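Local coordinates for CheQ (Campylobacter jejuni subsp. jejuni, PDB 6A51), which probably acts with CheP as a regulator that controls transcription of the core chemotaxis operon cheVAW, at residues A[16-19]-A[20-24]; A[95-99]-A[100-104]; A[108-111]-A[112-116]. All coordinates share one frame; numbering follows the deposited sequence.

Interaction 1 of 3, residues A[16-19]-A[20-24]; sequences LILP and PNEFL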
# COMPACT_ATOMS: atom_id res chain seq x y z
N LEU A 16 -13.90 -2.78 7.22
CA LEU A 16 -12.66 -3.21 7.84
C LEU A 16 -11.64 -2.09 7.79
O LEU A 16 -11.62 -1.27 6.87
CB LEU A 16 -12.10 -4.44 7.13
CG LEU A 16 -13.08 -5.59 6.95
CD1 LEU A 16 -12.40 -6.72 6.19
CD2 LEU A 16 -13.62 -6.06 8.31
N ILE A 17 -10.79 -2.06 8.81
CA ILE A 17 -9.50 -1.39 8.71
C ILE A 17 -8.50 -2.40 8.17
O ILE A 17 -8.38 -3.51 8.71
CB ILE A 17 -9.05 -0.82 10.06
CG1 ILE A 17 -10.14 0.08 10.63
CG2 ILE A 17 -7.75 -0.05 9.91
CD1 ILE A 17 -10.58 1.12 9.68
N LEU A 18 -7.83 -2.04 7.09
CA LEU A 18 -6.83 -2.92 6.52
C LEU A 18 -5.54 -2.73 7.29
O LEU A 18 -5.06 -1.60 7.41
CB LEU A 18 -6.61 -2.57 5.06
CG LEU A 18 -7.88 -2.66 4.24
CD1 LEU A 18 -7.71 -1.88 2.95
CD2 LEU A 18 -8.18 -4.12 3.99
N PRO A 19 -4.96 -3.79 7.85
CA PRO A 19 -3.61 -3.69 8.42
C PRO A 19 -2.63 -3.25 7.35
O PRO A 19 -2.73 -3.69 6.19
CB PRO A 19 -3.32 -5.12 8.90
CG PRO A 19 -4.22 -5.99 8.06
CD PRO A 19 -5.47 -5.17 7.87
N PRO A 20 -1.67 -2.39 7.69
CA PRO A 20 -0.86 -1.75 6.64
C PRO A 20 -0.00 -2.71 5.84
O PRO A 20 0.43 -2.35 4.75
CB PRO A 20 -0.00 -0.74 7.43
CG PRO A 20 0.07 -1.33 8.83
CD PRO A 20 -1.23 -2.02 9.05
N ASN A 21 0.24 -3.93 6.32
CA ASN A 21 1.02 -4.90 5.56
C ASN A 21 0.15 -5.86 4.78
O ASN A 21 0.60 -6.97 4.44
CB ASN A 21 1.97 -5.69 6.48
CG ASN A 21 1.25 -6.68 7.38
OD1 ASN A 21 0.13 -6.45 7.83
ND2 ASN A 21 1.92 -7.80 7.67
N GLU A 22 -1.09 -5.49 4.50
CA GLU A 22 -2.00 -6.37 3.79
C GLU A 22 -2.23 -5.81 2.40
O GLU A 22 -2.62 -4.65 2.24
CB GLU A 22 -3.32 -6.52 4.54
CG GLU A 22 -4.45 -6.96 3.63
CD GLU A 22 -5.67 -7.46 4.38
OE1 GLU A 22 -6.64 -7.94 3.73
OE2 GLU A 22 -5.65 -7.42 5.64
N PHE A 23 -1.98 -6.64 1.40
CA PHE A 23 -2.01 -6.18 0.02
C PHE A 23 -3.45 -5.98 -0.42
O PHE A 23 -4.38 -6.59 0.11
CB PHE A 23 -1.29 -7.18 -0.89
CG PHE A 23 -0.03 -7.72 -0.29
CD1 PHE A 23 0.79 -6.92 0.50
CD2 PHE A 23 0.34 -9.04 -0.50
CE1 PHE A 23 1.94 -7.42 1.06
CE2 PHE A 23 1.49 -9.54 0.05
CZ PHE A 23 2.29 -8.73 0.84
N LEU A 24 -3.63 -5.09 -1.40
CA LEU A 24 -4.95 -4.72 -1.89
C LEU A 24 -5.44 -5.61 -3.04
O LEU A 24 -6.24 -5.16 -3.86
CB LEU A 24 -4.92 -3.26 -2.33
CG LEU A 24 -4.73 -2.26 -1.21
CD1 LEU A 24 -4.21 -0.94 -1.80
CD2 LEU A 24 -6.06 -2.05 -0.47
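P19 and E22 meet twice, once through the backbone and once through their side chains. The amide of E22 donates to P19 O over 3.0 Å from N to O, with an N-H...O angle of 139°. On the side-chain level the E22 carboxylate comes in obliquely beside the CG-CD edge of the P19 ring, where OE2 lies 3.2 Å from P19 CG and equally close to P19 CD. With chi1 of E22 at 158°, its CG stands opposite the amide nitrogen and the rest of the chain is extended, which carries the carboxylate back along the preceding residues. This is a type I beta turn running from P19 to E22, with P20 and N21 at its corners; the ring-restricted phi of P20, -64°, suits the first corner. Past the turn the chain bends back sharply, so that the end of L24 meets L18: L24 CD2 lies 3.8 Å from L18 CD1, the two side chains meeting at about a right angle. The other branch of L18, CD2, meets the E22 chain end crosswise, 4.1 Å from OE1. Farther out, Y55 of strand 52-55 packs on both leucines, and its hydroxyl is hydrogen-bonded to E22 O. On the N21 side, ND2 makes a weak hydrogen bond to Y138 O, while F94 of helix 88-95 touches both P20 and N21.

Interaction 2 of 3, residues A[95-99]-A[100-104]; sequences TGLAP and SHLVE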
# COMPACT_ATOMS: atom_id res chain seq x y z
N THR A 95 6.39 1.15 7.96
CA THR A 95 7.82 0.95 8.02
C THR A 95 8.54 2.04 8.78
O THR A 95 9.74 1.91 9.02
CB THR A 95 8.44 0.89 6.62
OG1 THR A 95 8.29 2.16 5.98
CG2 THR A 95 7.81 -0.19 5.77
N GLY A 96 7.86 3.14 9.11
CA GLY A 96 8.58 4.27 9.65
C GLY A 96 9.41 5.04 8.66
O GLY A 96 10.13 5.96 9.05
N LEU A 97 9.37 4.69 7.38
CA LEU A 97 10.10 5.45 6.38
C LEU A 97 9.49 6.84 6.24
O LEU A 97 8.27 7.00 6.31
CB LEU A 97 10.06 4.71 5.04
CG LEU A 97 10.75 5.34 3.83
CD1 LEU A 97 12.25 5.15 3.97
CD2 LEU A 97 10.25 4.69 2.56
N ALA A 98 10.34 7.85 6.05
CA ALA A 98 9.84 9.23 5.90
C ALA A 98 9.21 9.41 4.53
O ALA A 98 9.82 9.03 3.52
CB ALA A 98 10.98 10.22 6.07
N PRO A 99 8.01 9.99 4.44
CA PRO A 99 7.32 10.06 3.13
C PRO A 99 8.11 10.76 2.04
O PRO A 99 7.83 10.52 0.85
CB PRO A 99 6.02 10.82 3.46
CG PRO A 99 5.77 10.51 4.91
CD PRO A 99 7.14 10.39 5.56
N SER A 100 9.07 11.61 2.40
CA SER A 100 9.93 12.26 1.41
C SER A 100 10.61 11.25 0.49
O SER A 100 10.75 11.49 -0.71
CB SER A 100 10.98 13.13 2.09
OG SER A 100 11.64 12.44 3.14
N HIS A 101 11.03 10.10 1.05
CA HIS A 101 11.72 9.09 0.26
C HIS A 101 10.92 8.64 -0.94
O HIS A 101 11.50 8.19 -1.93
CB HIS A 101 12.04 7.88 1.11
CG HIS A 101 13.11 8.12 2.11
ND1 HIS A 101 14.45 8.01 1.81
CD2 HIS A 101 13.04 8.47 3.42
CE1 HIS A 101 15.16 8.28 2.90
NE2 HIS A 101 14.33 8.56 3.88
N LEU A 102 9.59 8.71 -0.88
CA LEU A 102 8.77 8.24 -1.98
C LEU A 102 8.48 9.33 -3.00
O LEU A 102 7.71 9.10 -3.94
CB LEU A 102 7.47 7.65 -1.46
CG LEU A 102 7.58 6.49 -0.46
CD1 LEU A 102 6.22 5.82 -0.35
CD2 LEU A 102 8.65 5.46 -0.87
N VAL A 103 9.09 10.51 -2.85
CA VAL A 103 8.98 11.60 -3.81
C VAL A 103 10.21 11.55 -4.72
O VAL A 103 11.33 11.81 -4.27
CB VAL A 103 8.87 12.96 -3.11
CG1 VAL A 103 8.68 14.06 -4.13
CG2 VAL A 103 7.72 12.94 -2.12
N GLU A 104 9.99 11.23 -6.01
CA GLU A 104 11.08 11.00 -6.94
C GLU A 104 12.10 12.13 -6.92
O GLU A 104 13.31 11.89 -6.82
CB GLU A 104 10.53 10.81 -8.36
CG GLU A 104 11.58 10.66 -9.45
CD GLU A 104 11.20 9.62 -10.50
OE1 GLU A 104 12.12 9.03 -11.11
OE2 GLU A 104 9.99 9.39 -10.70
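L97 and H101 make the main side-chain contact, a CH-pi interaction in which the L97 methyl CD1 rests over one face of the imidazole, 3.8 Å from the ring centroid and displaced toward the CG-CD2 side of the ring. L97 CG lies anti to the backbone N (chi1 179°), which sends the isobutyl group forward over the following turn. Its other methyl, CD2, makes the apolar contact, lying 3.9 Å from L102 CD2, so that one forked side chain serves two consecutive residues. Backbone hydrogen bonds hold the turn itself: H101 N donates to A98 O at 3.0 Å and L102 N to P99 O at 3.1 Å, the i to i+3 spacing of a 3-10 turn. A98 O also lies in the plane of the H101 ring at its edge, 3.3 Å from CD2. Upstream, T95 OG1 accepts from L97 N at 3.1 Å, forming an ST turn as the chain leaves helix 88-95 through G96, whose phi is positive. H101 ND1 is hydrogen-bonded to S108 OG, linking the ring to the cap of the next helix. The stretch thus bridges helices 88-95 and 109-113: L97 packs on F91, on I110 and on I144 of strand 142-146, and L102 packs against A88 and C92 of helix 88-95.

Interaction 3 of 3, residues A[108-111]-A[112-116]; sequences SSIY and KLLEL
A short, weakly bonded helix with S108 at its N-cap frames this contact, and its turns are joined by i to i+3 bonds: K112 N donates to S109 O at 3.2 Å, L113 N more weakly to I110 O, and L114 N to Y111 O at 3.2 Å with an N-H...O angle of 157°. At the opening end S108 OG, the same hydroxyl that holds H101, accepts a weak capping bond from Y111 N, 3.3 Å away. The CG2 methyl of I110 lies 4.0 Å from L114 CD1, one turn on; beyond them I161 touches I110, and F130 of helix 127-134 touches L114. After the helix the chain runs on into strand 116-119, whose first residue, L116, reaches back to the aromatic ring and also touches K123 and V125 of the neighbouring strand 122-126. A trans chi1 of 180° sends the Y111 ring outward from the flank of the helix, where L116, on the chain that follows, can meet it; the two side chains approach at a slant, L116 CD1 lying 3.5 Å from Y111 CE2.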
# COMPACT_ATOMS: atom_id res chain seq x y z
N SER A 108 16.06 9.55 -3.69
CA SER A 108 16.30 8.62 -2.60
C SER A 108 16.77 7.28 -3.16
O SER A 108 16.26 6.82 -4.18
CB SER A 108 15.02 8.44 -1.78
OG SER A 108 15.08 7.30 -0.94
N SER A 109 17.77 6.67 -2.51
CA SER A 109 18.15 5.32 -2.93
C SER A 109 17.01 4.32 -2.69
O SER A 109 16.80 3.40 -3.49
CB SER A 109 19.42 4.85 -2.22
OG SER A 109 20.54 5.68 -2.49
N ILE A 110 16.26 4.49 -1.59
CA ILE A 110 15.11 3.64 -1.32
C ILE A 110 14.10 3.72 -2.46
O ILE A 110 13.58 2.69 -2.92
CB ILE A 110 14.47 4.02 0.02
CG1 ILE A 110 15.35 3.52 1.15
CG2 ILE A 110 13.11 3.37 0.17
CD1 ILE A 110 15.24 2.04 1.30
N TYR A 111 13.80 4.93 -2.93
CA TYR A 111 12.77 5.09 -3.97
C TYR A 111 13.03 4.12 -5.11
O TYR A 111 12.12 3.53 -5.70
CB TYR A 111 12.76 6.52 -4.49
CG TYR A 111 11.74 6.77 -5.57
CD1 TYR A 111 11.97 6.37 -6.89
CD2 TYR A 111 10.54 7.43 -5.29
CE1 TYR A 111 11.04 6.59 -7.88
CE2 TYR A 111 9.60 7.66 -6.28
CZ TYR A 111 9.86 7.24 -7.57
OH TYR A 111 8.94 7.46 -8.56
N LYS A 112 14.29 3.93 -5.40
CA LYS A 112 14.70 3.19 -6.57
C LYS A 112 14.55 1.69 -6.40
O LYS A 112 14.36 0.99 -7.40
CB LYS A 112 16.13 3.61 -6.84
CG LYS A 112 16.96 2.54 -7.32
CD LYS A 112 17.08 2.84 -8.78
CE LYS A 112 18.16 2.02 -9.42
NZ LYS A 112 18.09 2.04 -10.92
N LEU A 113 14.60 1.18 -5.17
CA LEU A 113 14.32 -0.22 -4.87
C LEU A 113 12.84 -0.58 -4.93
O LEU A 113 12.50 -1.76 -4.81
CB LEU A 113 14.82 -0.54 -3.47
CG LEU A 113 16.31 -0.28 -3.22
CD1 LEU A 113 16.59 -0.55 -1.79
CD2 LEU A 113 17.17 -1.20 -4.10
N LEU A 114 11.94 0.40 -5.08
CA LEU A 114 10.51 0.17 -4.90
C LEU A 114 9.73 0.36 -6.20
O LEU A 114 9.99 1.30 -6.96
CB LEU A 114 9.95 1.13 -3.86
CG LEU A 114 10.46 1.02 -2.44
CD1 LEU A 114 9.80 2.11 -1.65
CD2 LEU A 114 10.11 -0.37 -1.92
N GLU A 115 8.74 -0.50 -6.42
CA GLU A 115 7.78 -0.32 -7.50
C GLU A 115 6.67 0.59 -7.01
O GLU A 115 5.92 0.22 -6.10
CB GLU A 115 7.19 -1.65 -7.96
CG GLU A 115 6.05 -1.39 -8.97
CD GLU A 115 5.45 -2.65 -9.57
OE1 GLU A 115 5.83 -3.76 -9.14
OE2 GLU A 115 4.58 -2.54 -10.47
N LEU A 116 6.55 1.78 -7.59
CA LEU A 116 5.48 2.71 -7.25
C LEU A 116 4.51 2.86 -8.42
O LEU A 116 4.75 2.38 -9.53
CB LEU A 116 6.04 4.08 -6.84
CG LEU A 116 7.11 4.06 -5.75
CD1 LEU A 116 7.17 5.40 -5.06
CD2 LEU A 116 6.77 3.02 -4.76

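Overall arrangement
Following the chain from the N terminus, interaction 1 ends strand 15-18 and turns the chain away from it on the way to strand 27-29, interaction 2 opens the connection after helix 88-95, and interaction 3 forms helix 109-113 and leads into strand 116-119. All three are local and lie in series, with none nested in or crossing another. Interactions 2 and 3 are neighbours, their centres about 9 Å apart, and they touch: besides the H101-S108 pair, E104 OE2 and Y111 OH make a probable hydrogen bond at 3.1 Å. Interaction 1 stands apart, its centre about 19 and 21 Å from the other two centres, but its turn nonetheless rests against helix 88-95, from which interaction 2 departs.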